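Local coordinates for protein putative nucleotide-diphospho-sugar transferase (Desulfovibrio desulfuricans subsp. desulfuricans, PDB 3CGX) that probably transfers a sugar from a nucleotide-diphospho-sugar donor to an unidentified acceptor, using a glycosyltransferase fold of the GT-A type, at residues Phe39-Leu44 with Lys70-Pro75; Arg90-Met95 with Asp156-Ile161; Pro114-Glu119 with Gln185-Asn190. All blocks are in the same frame, centred on the assembly; numbering follows the deposited sequence.

Contact 1 of 3, residues Phe39-Leu44 with Lys70-Pro75; sequences FVQDML and KAWLGP
Two successive beta-alpha-beta crossovers of the Rossmann-like half of this GT-A-type fold bring helices 29-47 and 65-73 together, with Val40, Gln41 and Leu44 meeting Trp72 and Leu73. Trp72 CG stands anti to the backbone N (chi1 171°), and the benzo end of the indole comes up to Val40. There CG1 of Val40 lies 3.6 Å from CH2 of Trp72, the two side chains crossing at about a right angle. Val40 itself rests on Phe9 and Val11 of strand 5-11, so the side chain packs against both the sheet and the indole. Leu73 divides its methyls: CD1 approaches Val40 CG1, while CD2 packs 3.8 Å from CD2 of Leu44 and 4.0 Å from CG of Gln41. Beyond CG the chain of Gln41 is extended and ends at the pyrrole edge of the tryptophan. The amide plane is turned 59° from the indole plane, yet the bond suits both groups. NE1 of Trp72 donates to OE1 of Gln41 over 2.9 Å, nearly straight, with the acceptor in the ring plane and the N-H pointing at a carbonyl lone pair.

Contact 2 of 3, residues Arg90-Met95 with Asp156-Ile161; sequences RMKHAM and DVFDGI
Phe158 CG lies anti to its own carbonyl carbon (chi1 -62°), and the ring is placed against Met91, Lys92 and Met95 of helix 87-100; Lys92 CG, anti to the backbone N (chi1 -171°), starts that chain past the phenyl group toward Asp159. The contact joins a helix of the GT-A-type core to the 3-10 turn and loop that follow strand 143-149. The aromatic ring is held from several sides. Over one face come the backbone N of Lys92, 3.9 Å above the plane and toward the rim, and CB of Met91, which makes a CH-pi contact at 4.2 Å from the ring centroid. Val157 CG2, from the ring's own segment, covers the opposite face over its centre. Both methionines are selenomethionines. SE of Met95 approaches in a Met-aromatic contact at the ring edge, 3.7 Å from CZ of Phe158, whereas SE of Met91 stands obliquely, and its chain, bent at chi3, brings CE to 4.0 Å from CD1 and CE1 of Phe158. Tyr143 touches both Met91 and Phe158, and Met95 touches Leu8 and Phe148, which ties the cluster to the central sheet. Toward the surface the chemistry changes. Lys92 and Phe158 slide past each other in opposite directions, with CB of Lys92 3.7 Å from CD2 of Phe158; the bend at chi3 (-59°) turns CE toward Asp159, and NZ follows. Glu89 OE2 forms a long, weak ion pair with the same NZ and lies close to Asp159, so the ammonium group probably offsets repulsion between the two carboxylates. The salt bridge itself is modelled at 2.5 Å from Lys92 NZ to Asp159 OD1, a length too short to be taken literally.

Contact 3 of 3, residues Pro114-Glu119 with Gln185-Asn190; sequences PDYPCE and QLPDWN
Trp189, Tyr116 and Asp115 account for most of the buried surface, and the indole of Trp189 is the piece that the other two grip. Tyr116 presents its edge to one face of that indole: CD1 of Tyr116 is 3.5 Å from CD2 of Trp189 and stands above the ring system near its middle, while CE1 reaches toward CE3. The phenol and the six-membered ring of Trp189 have centroids 4.9 Å apart and planes at 76°. Asp115 works from the rim. Its CG lies between the backbone N and the carbonyl carbon (chi1 61°), and the carboxylate, turned 63° from the indole plane, takes the N-H of Trp189. NE1 of Trp189 lies 2.9 Å from OD1 of Asp115 in an almost straight bond that runs in the indole plane but arrives from above the carboxylate plane. OD1 also accepts from a water, 2.7 Å away, which donates as well to the backbone O of Asn190, so two donors grip this oxygen and help to hold the carboxylate in its turn. Pro117 meets the benzo end tip to tip, its CD 3.5 Å from CH2 of Trp189; the same CD lies over one face of the Tyr116 ring, toward its rim. At the far end of the phenol, OH of Tyr116 is hydrogen-bonded to OH of Tyr144 in strand 143-149. The result is a T-shaped (edge-to-face) aromatic pair backed by an indole N-H to carboxylate hydrogen bond, clamping the loop between strand 105-109 and helix 118-127 of the GT-A-type fold to the chain that leaves edge strand 183-185.

Contact 2 is the buried one of the three, with a phenylalanine set among selenomethionines and its ion pair toward the outside; contacts 1 and 3 are partly buried, and each pairs a tryptophan N-H with a side-chain oxygen, a neutral amide in one and a carboxylate in the other. Contacts 1 and 2 involve helices on opposite faces of strand 5-11: helix 29-47 packs on the side of Phe9 and Val11, helix 87-100 on that of Leu8 and Phe10. Contacts 1 and 3 touch directly: Met43 CG packs 3.7 Å from Pro114 CA. Contact 2 stays about 12 Å, between nearest atoms, from contact 3, although strand 143-149 borders both.

Contact 1 of 3, residues Phe39-Leu44 with Lys70-Pro75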
loop_
_atom_site.group_PDB
_atom_site.type_symbol
_atom_site.label_atom_id
_atom_site.label_comp_id
_atom_site.label_asym_id
_atom_site.label_seq_id
_atom_site.Cartn_x
_atom_site.Cartn_y
_atom_site.Cartn_z
ATOM N N PHE A 39 7.686 5.766 5.815
ATOM C CA PHE A 39 6.387 5.698 5.120
ATOM C C PHE A 39 5.588 4.614 5.836
ATOM O O PHE A 39 4.411 4.792 6.189
ATOM C CB PHE A 39 6.491 5.252 3.674
ATOM C CG PHE A 39 7.065 6.279 2.704
ATOM C CD1 PHE A 39 7.666 7.451 3.132
ATOM C CD2 PHE A 39 7.109 5.982 1.353
ATOM C CE1 PHE A 39 8.230 8.325 2.217
ATOM C CE2 PHE A 39 7.688 6.872 0.425
ATOM C CZ PHE A 39 8.267 8.031 0.896
ATOM N N VAL A 40 6.254 3.476 6.042
ATOM C CA VAL A 40 5.587 2.296 6.594
ATOM C C VAL A 40 5.138 2.520 8.043
ATOM O O VAL A 40 3.981 2.264 8.440
ATOM C CB VAL A 40 6.447 0.985 6.428
ATOM C CG1 VAL A 40 5.832 -0.156 7.217
ATOM C CG2 VAL A 40 6.599 0.585 4.920
ATOM N N GLN A 41 6.069 2.998 8.851
ATOM C CA GLN A 41 5.751 3.355 10.240
ATOM C C GLN A 41 4.593 4.299 10.373
ATOM O O GLN A 41 3.711 4.105 11.198
ATOM C CB GLN A 41 6.956 3.981 10.944
ATOM C CG GLN A 41 8.019 2.978 11.198
ATOM C CD GLN A 41 9.299 3.583 11.722
ATOM O OE1 GLN A 41 10.331 2.958 11.601
ATOM N NE2 GLN A 41 9.246 4.817 12.301
ATOM N N ASP A 42 4.599 5.356 9.590
ATOM C CA ASP A 42 3.534 6.325 9.663
ATOM C C ASP A 42 2.195 5.743 9.248
ATOM O O ASP A 42 1.173 5.992 9.915
ATOM C CB ASP A 42 3.818 7.574 8.798
ATOM C CG ASP A 42 4.987 8.407 9.319
ATOM O OD1 ASP A 42 5.404 8.190 10.451
ATOM O OD2 ASP A 42 5.496 9.240 8.556
HETATM N N MSE A 43 2.174 4.990 8.146
HETATM C CA MSE A 43 0.907 4.377 7.691
HETATM C C MSE A 43 0.367 3.390 8.724
HETATM O O MSE A 43 -0.840 3.381 8.992
HETATM C CB MSE A 43 1.075 3.711 6.325
HETATM C CG MSE A 43 1.392 4.684 5.175
HETATM SE SE MSE A 43 1.546 3.772 3.506
HETATM C CE MSE A 43 -0.375 3.395 3.232
ATOM N N LEU A 44 1.249 2.604 9.317
ATOM C CA LEU A 44 0.875 1.611 10.350
ATOM C C LEU A 44 0.216 2.256 11.555
ATOM O O LEU A 44 -0.805 1.757 12.067
ATOM C CB LEU A 44 2.083 0.741 10.761
ATOM C CG LEU A 44 1.856 -0.335 11.825
ATOM C CD1 LEU A 44 0.933 -1.396 11.242
ATOM C CD2 LEU A 44 3.208 -0.939 12.365
ATOM N N LYS A 70 9.412 -8.087 13.618
ATOM C CA LYS A 70 8.962 -7.896 15.012
ATOM C C LYS A 70 9.813 -6.817 15.691
ATOM O O LYS A 70 9.298 -5.941 16.409
ATOM C CB LYS A 70 8.963 -9.225 15.820
ATOM C CG LYS A 70 8.100 -10.281 15.171
ATOM C CD LYS A 70 7.674 -11.479 16.014
ATOM C CE LYS A 70 8.511 -11.814 17.205
ATOM N NZ LYS A 70 8.265 -13.280 17.585
ATOM N N ALA A 71 11.122 -6.868 15.471
ATOM C CA ALA A 71 12.031 -5.907 16.095
ATOM C C ALA A 71 11.806 -4.493 15.574
ATOM O O ALA A 71 12.062 -3.517 16.264
ATOM C CB ALA A 71 13.510 -6.342 15.927
ATOM N N TRP A 72 11.316 -4.396 14.355
ATOM C CA TRP A 72 11.111 -3.088 13.710
ATOM C C TRP A 72 9.750 -2.471 14.076
ATOM O O TRP A 72 9.688 -1.402 14.686
ATOM C CB TRP A 72 11.252 -3.204 12.188
ATOM C CG TRP A 72 10.839 -1.957 11.416
ATOM C CD1 TRP A 72 10.910 -0.672 11.845
ATOM C CD2 TRP A 72 10.316 -1.907 10.092
ATOM N NE1 TRP A 72 10.444 0.192 10.879
ATOM C CE2 TRP A 72 10.076 -0.538 9.786
ATOM C CE3 TRP A 72 10.002 -2.877 9.141
ATOM C CZ2 TRP A 72 9.556 -0.128 8.575
ATOM C CZ3 TRP A 72 9.472 -2.478 7.932
ATOM C CH2 TRP A 72 9.251 -1.112 7.656
ATOM N N LEU A 73 8.689 -3.182 13.712
ATOM C CA LEU A 73 7.292 -2.718 13.904
ATOM C C LEU A 73 6.613 -3.209 15.190
ATOM O O LEU A 73 5.600 -2.671 15.589
ATOM C CB LEU A 73 6.456 -3.065 12.667
ATOM C CG LEU A 73 7.000 -2.431 11.389
ATOM C CD1 LEU A 73 6.294 -2.956 10.160
ATOM C CD2 LEU A 73 6.852 -0.889 11.465
ATOM N N GLY A 74 7.205 -4.165 15.883
ATOM C CA GLY A 74 6.672 -4.615 17.167
ATOM C C GLY A 74 6.171 -6.030 17.143
ATOM O O GLY A 74 5.614 -6.477 16.137
ATOM N N PRO A 75 6.315 -6.718 18.268
ATOM C CA PRO A 75 5.951 -8.120 18.320
ATOM C C PRO A 75 4.446 -8.384 18.414
ATOM O O PRO A 75 4.033 -9.533 18.331
ATOM C CB PRO A 75 6.661 -8.607 19.591
ATOM C CG PRO A 75 6.635 -7.373 20.498
ATOM C CD PRO A 75 6.789 -6.213 19.572
#

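Contact 2 of 3, residues Arg90-Met95 with Asp156-Ile161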
loop_
_atom_site.group_PDB
_atom_site.type_symbol
_atom_site.label_atom_id
_atom_site.label_comp_id
_atom_site.label_asym_id
_atom_site.label_seq_id
_atom_site.Cartn_x
_atom_site.Cartn_y
_atom_site.Cartn_z
ATOM N N ARG A 90 0.522 -13.108 -5.374
ATOM C CA ARG A 90 0.737 -12.707 -3.958
ATOM C C ARG A 90 -0.523 -12.055 -3.391
ATOM O O ARG A 90 -0.943 -12.363 -2.282
ATOM C CB ARG A 90 1.964 -11.792 -3.839
ATOM C CG ARG A 90 3.241 -12.562 -4.092
ATOM C CD ARG A 90 4.469 -11.724 -4.270
ATOM N NE ARG A 90 5.600 -12.653 -4.420
ATOM C CZ ARG A 90 6.877 -12.292 -4.485
ATOM N NH1 ARG A 90 7.215 -11.029 -4.391
ATOM N NH2 ARG A 90 7.824 -13.204 -4.649
HETATM N N MSE A 91 -1.158 -11.188 -4.178
HETATM C CA MSE A 91 -2.387 -10.522 -3.741
HETATM C C MSE A 91 -3.557 -11.489 -3.648
HETATM O O MSE A 91 -4.310 -11.492 -2.678
HETATM C CB MSE A 91 -2.746 -9.368 -4.675
HETATM C CG MSE A 91 -1.763 -8.230 -4.557
HETATM SE SE MSE A 91 -2.208 -6.528 -5.457
HETATM C CE MSE A 91 -2.020 -7.111 -7.312
ATOM N N LYS A 92 -3.727 -12.297 -4.682
ATOM C CA LYS A 92 -4.780 -13.320 -4.690
ATOM C C LYS A 92 -4.687 -14.239 -3.481
ATOM O O LYS A 92 -5.685 -14.492 -2.776
ATOM C CB LYS A 92 -4.681 -14.188 -5.958
ATOM C CG LYS A 92 -5.857 -15.099 -6.129
ATOM C CD LYS A 92 -5.557 -16.172 -7.139
ATOM C CE LYS A 92 -5.202 -15.623 -8.491
ATOM N NZ LYS A 92 -5.037 -16.792 -9.488
ATOM N N HIS A 93 -3.471 -14.713 -3.204
ATOM C CA HIS A 93 -3.264 -15.618 -2.070
ATOM C C HIS A 93 -3.548 -14.965 -0.699
ATOM O O HIS A 93 -4.184 -15.563 0.187
ATOM C CB HIS A 93 -1.864 -16.215 -2.117
ATOM C CG HIS A 93 -1.639 -17.098 -3.307
ATOM N ND1 HIS A 93 -0.389 -17.320 -3.858
ATOM C CD2 HIS A 93 -2.523 -17.767 -4.096
ATOM C CE1 HIS A 93 -0.510 -18.126 -4.903
ATOM N NE2 HIS A 93 -1.794 -18.398 -5.078
ATOM N N ALA A 94 -3.144 -13.715 -0.547
ATOM C CA ALA A 94 -3.334 -13.014 0.732
ATOM C C ALA A 94 -4.847 -12.756 0.977
ATOM O O ALA A 94 -5.391 -12.984 2.062
ATOM C CB ALA A 94 -2.520 -11.714 0.758
HETATM N N MSE A 95 -5.537 -12.322 -0.061
HETATM C CA MSE A 95 -6.971 -12.067 0.069
HETATM C C MSE A 95 -7.766 -13.369 0.291
HETATM O O MSE A 95 -8.672 -13.457 1.143
HETATM C CB MSE A 95 -7.464 -11.364 -1.190
HETATM C CG MSE A 95 -6.812 -10.022 -1.411
HETATM SE SE MSE A 95 -7.839 -8.803 -2.602
HETATM C CE MSE A 95 -9.115 -8.361 -1.217
ATOM N N ASP A 156 -10.024 -14.152 -10.126
ATOM C CA ASP A 156 -9.684 -14.047 -11.544
ATOM C C ASP A 156 -9.204 -12.639 -11.933
ATOM O O ASP A 156 -8.491 -12.463 -12.931
ATOM C CB ASP A 156 -10.886 -14.425 -12.412
ATOM C CG ASP A 156 -11.108 -15.928 -12.474
ATOM O OD1 ASP A 156 -10.483 -16.690 -11.694
ATOM O OD2 ASP A 156 -11.908 -16.350 -13.327
ATOM N N VAL A 157 -9.571 -11.615 -11.162
ATOM C CA VAL A 157 -9.093 -10.244 -11.504
ATOM C C VAL A 157 -7.584 -10.133 -11.379
ATOM O O VAL A 157 -6.988 -9.171 -11.862
ATOM C CB VAL A 157 -9.745 -9.111 -10.666
ATOM C CG1 VAL A 157 -11.281 -9.253 -10.742
ATOM C CG2 VAL A 157 -9.206 -9.117 -9.235
ATOM N N PHE A 158 -6.944 -11.121 -10.754
ATOM C CA PHE A 158 -5.478 -11.068 -10.589
ATOM C C PHE A 158 -4.794 -11.890 -11.684
ATOM O O PHE A 158 -3.587 -11.890 -11.821
ATOM C CB PHE A 158 -5.043 -11.565 -9.217
ATOM C CG PHE A 158 -5.588 -10.743 -8.077
ATOM C CD1 PHE A 158 -5.156 -9.455 -7.891
ATOM C CD2 PHE A 158 -6.561 -11.257 -7.214
ATOM C CE1 PHE A 158 -5.665 -8.705 -6.849
ATOM C CE2 PHE A 158 -7.061 -10.511 -6.201
ATOM C CZ PHE A 158 -6.610 -9.224 -6.022
ATOM N N ASP A 159 -5.597 -12.569 -12.472
ATOM C CA ASP A 159 -5.062 -13.488 -13.470
ATOM C C ASP A 159 -4.902 -12.828 -14.817
ATOM O O ASP A 159 -5.774 -12.111 -15.304
ATOM C CB ASP A 159 -5.946 -14.730 -13.609
ATOM C CG ASP A 159 -5.916 -15.602 -12.385
ATOM O OD1 ASP A 159 -5.011 -15.432 -11.546
ATOM O OD2 ASP A 159 -6.790 -16.483 -12.255
ATOM N N GLY A 160 -3.762 -13.101 -15.425
ATOM C CA GLY A 160 -3.528 -12.673 -16.783
ATOM C C GLY A 160 -3.204 -11.211 -16.871
ATOM O O GLY A 160 -3.329 -10.619 -17.936
ATOM N N ILE A 161 -2.816 -10.612 -15.751
ATOM C CA ILE A 161 -2.363 -9.226 -15.786
ATOM C C ILE A 161 -0.878 -9.263 -16.122
ATOM O O ILE A 161 -0.145 -10.149 -15.699
ATOM C CB ILE A 161 -2.646 -8.390 -14.486
ATOM C CG1 ILE A 161 -3.919 -7.531 -14.625
ATOM C CG2 ILE A 161 -1.516 -7.387 -14.259
ATOM C CD1 ILE A 161 -5.268 -8.221 -14.560
#

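Contact 3 of 3, residues Pro114-Glu119 with Gln185-Asn190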
loop_
_atom_site.group_PDB
_atom_site.type_symbol
_atom_site.label_atom_id
_atom_site.label_comp_id
_atom_site.label_asym_id
_atom_site.label_seq_id
_atom_site.Cartn_x
_atom_site.Cartn_y
_atom_site.Cartn_z
ATOM N N PRO A 114 2.335 7.383 1.754
ATOM C CA PRO A 114 2.419 7.653 3.183
ATOM C C PRO A 114 1.458 8.686 3.697
ATOM O O PRO A 114 1.143 8.696 4.863
ATOM C CB PRO A 114 3.862 8.102 3.356
ATOM C CG PRO A 114 4.249 8.650 2.039
ATOM C CD PRO A 114 3.597 7.765 1.067
ATOM N N ASP A 115 0.996 9.568 2.833
ATOM C CA ASP A 115 0.077 10.625 3.261
ATOM C C ASP A 115 -1.401 10.263 3.073
ATOM O O ASP A 115 -2.274 11.133 3.129
ATOM C CB ASP A 115 0.327 11.963 2.539
ATOM C CG ASP A 115 0.143 11.890 1.016
ATOM O OD1 ASP A 115 0.255 10.815 0.369
ATOM O OD2 ASP A 115 -0.090 12.971 0.421
ATOM N N TYR A 116 -1.679 9.006 2.762
ATOM C CA TYR A 116 -3.039 8.642 2.476
ATOM C C TYR A 116 -3.870 8.750 3.746
ATOM O O TYR A 116 -3.511 8.167 4.753
ATOM C CB TYR A 116 -3.140 7.215 1.972
ATOM C CG TYR A 116 -4.472 6.909 1.305
ATOM C CD1 TYR A 116 -4.749 7.379 0.019
ATOM C CD2 TYR A 116 -5.423 6.133 1.920
ATOM C CE1 TYR A 116 -5.949 7.090 -0.617
ATOM C CE2 TYR A 116 -6.616 5.830 1.282
ATOM C CZ TYR A 116 -6.871 6.316 0.028
ATOM O OH TYR A 116 -8.062 6.007 -0.626
ATOM N N PRO A 117 -5.002 9.458 3.693
ATOM C CA PRO A 117 -5.760 9.531 4.949
ATOM C C PRO A 117 -6.451 8.220 5.346
ATOM O O PRO A 117 -7.197 7.629 4.577
ATOM C CB PRO A 117 -6.746 10.675 4.698
ATOM C CG PRO A 117 -6.681 11.007 3.255
ATOM C CD PRO A 117 -5.722 10.070 2.575
ATOM N N CYS A 118 -6.179 7.805 6.575
ATOM C CA CYS A 118 -6.704 6.556 7.097
ATOM C C CYS A 118 -8.225 6.493 6.963
ATOM O O CYS A 118 -8.757 5.441 6.646
ATOM C CB CYS A 118 -6.237 6.264 8.546
ATOM S SG CYS A 118 -6.642 7.413 9.937
ATOM N N GLU A 119 -8.887 7.636 7.113
ATOM C CA GLU A 119 -10.337 7.669 7.116
ATOM C C GLU A 119 -10.839 7.201 5.772
ATOM O O GLU A 119 -11.960 6.742 5.679
ATOM C CB GLU A 119 -10.934 9.034 7.493
ATOM C CG GLU A 119 -10.417 10.248 6.733
ATOM C CD GLU A 119 -9.248 10.918 7.381
ATOM O OE1 GLU A 119 -8.307 10.219 7.783
ATOM O OE2 GLU A 119 -9.262 12.165 7.447
ATOM N N GLN A 185 -15.089 3.300 -6.679
ATOM C CA GLN A 185 -13.824 3.885 -7.071
ATOM C C GLN A 185 -13.411 4.921 -6.056
ATOM O O GLN A 185 -14.142 5.848 -5.775
ATOM C CB GLN A 185 -13.948 4.473 -8.473
ATOM C CG GLN A 185 -12.695 5.065 -8.956
ATOM C CD GLN A 185 -12.803 5.554 -10.397
ATOM O OE1 GLN A 185 -13.402 4.892 -11.245
ATOM N NE2 GLN A 185 -12.200 6.698 -10.676
ATOM N N LEU A 186 -12.227 4.740 -5.482
ATOM C CA LEU A 186 -11.693 5.662 -4.473
ATOM C C LEU A 186 -10.934 6.728 -5.217
ATOM O O LEU A 186 -10.707 6.580 -6.422
ATOM C CB LEU A 186 -10.740 4.965 -3.508
ATOM C CG LEU A 186 -11.357 3.873 -2.636
ATOM C CD1 LEU A 186 -10.251 3.063 -2.016
ATOM C CD2 LEU A 186 -12.260 4.488 -1.584
ATOM N N PRO A 187 -10.536 7.812 -4.526
ATOM C CA PRO A 187 -9.829 8.892 -5.203
ATOM C C PRO A 187 -8.509 8.476 -5.823
ATOM O O PRO A 187 -7.825 7.593 -5.326
ATOM C CB PRO A 187 -9.567 9.890 -4.052
ATOM C CG PRO A 187 -10.614 9.607 -3.061
ATOM C CD PRO A 187 -10.744 8.135 -3.098
ATOM N N ASP A 188 -8.122 9.143 -6.894
ATOM C CA ASP A 188 -6.782 8.910 -7.440
ATOM C C ASP A 188 -5.715 9.380 -6.410
ATOM O O ASP A 188 -5.905 10.369 -5.669
ATOM C CB ASP A 188 -6.523 9.689 -8.706
ATOM C CG ASP A 188 -7.528 9.413 -9.818
ATOM O OD1 ASP A 188 -8.382 8.517 -9.733
ATOM O OD2 ASP A 188 -7.469 10.165 -10.794
ATOM N N TRP A 189 -4.607 8.652 -6.359
ATOM C CA TRP A 189 -3.514 8.992 -5.449
ATOM C C TRP A 189 -2.172 8.659 -6.074
ATOM O O TRP A 189 -2.088 7.789 -6.949
ATOM C CB TRP A 189 -3.647 8.244 -4.113
ATOM C CG TRP A 189 -3.218 9.089 -2.919
ATOM C CD1 TRP A 189 -1.978 9.130 -2.331
ATOM C CD2 TRP A 189 -4.033 10.016 -2.179
ATOM N NE1 TRP A 189 -1.980 10.024 -1.299
ATOM C CE2 TRP A 189 -3.242 10.551 -1.158
ATOM C CE3 TRP A 189 -5.368 10.425 -2.274
ATOM C CZ2 TRP A 189 -3.724 11.518 -0.266
ATOM C CZ3 TRP A 189 -5.844 11.336 -1.359
ATOM C CH2 TRP A 189 -5.030 11.891 -0.387
ATOM N N ASN A 190 -1.150 9.418 -5.695
ATOM C CA ASN A 190 0.249 9.183 -6.189
ATOM C C ASN A 190 1.104 8.350 -5.263
ATOM O O ASN A 190 1.273 8.662 -4.091
ATOM C CB ASN A 190 1.004 10.495 -6.469
ATOM C CG ASN A 190 2.250 10.313 -7.428
ATOM O OD1 ASN A 190 2.217 9.567 -8.439
ATOM N ND2 ASN A 190 3.320 11.046 -7.129
HETATM O O HOH W 1 1.756 10.077 -1.783
#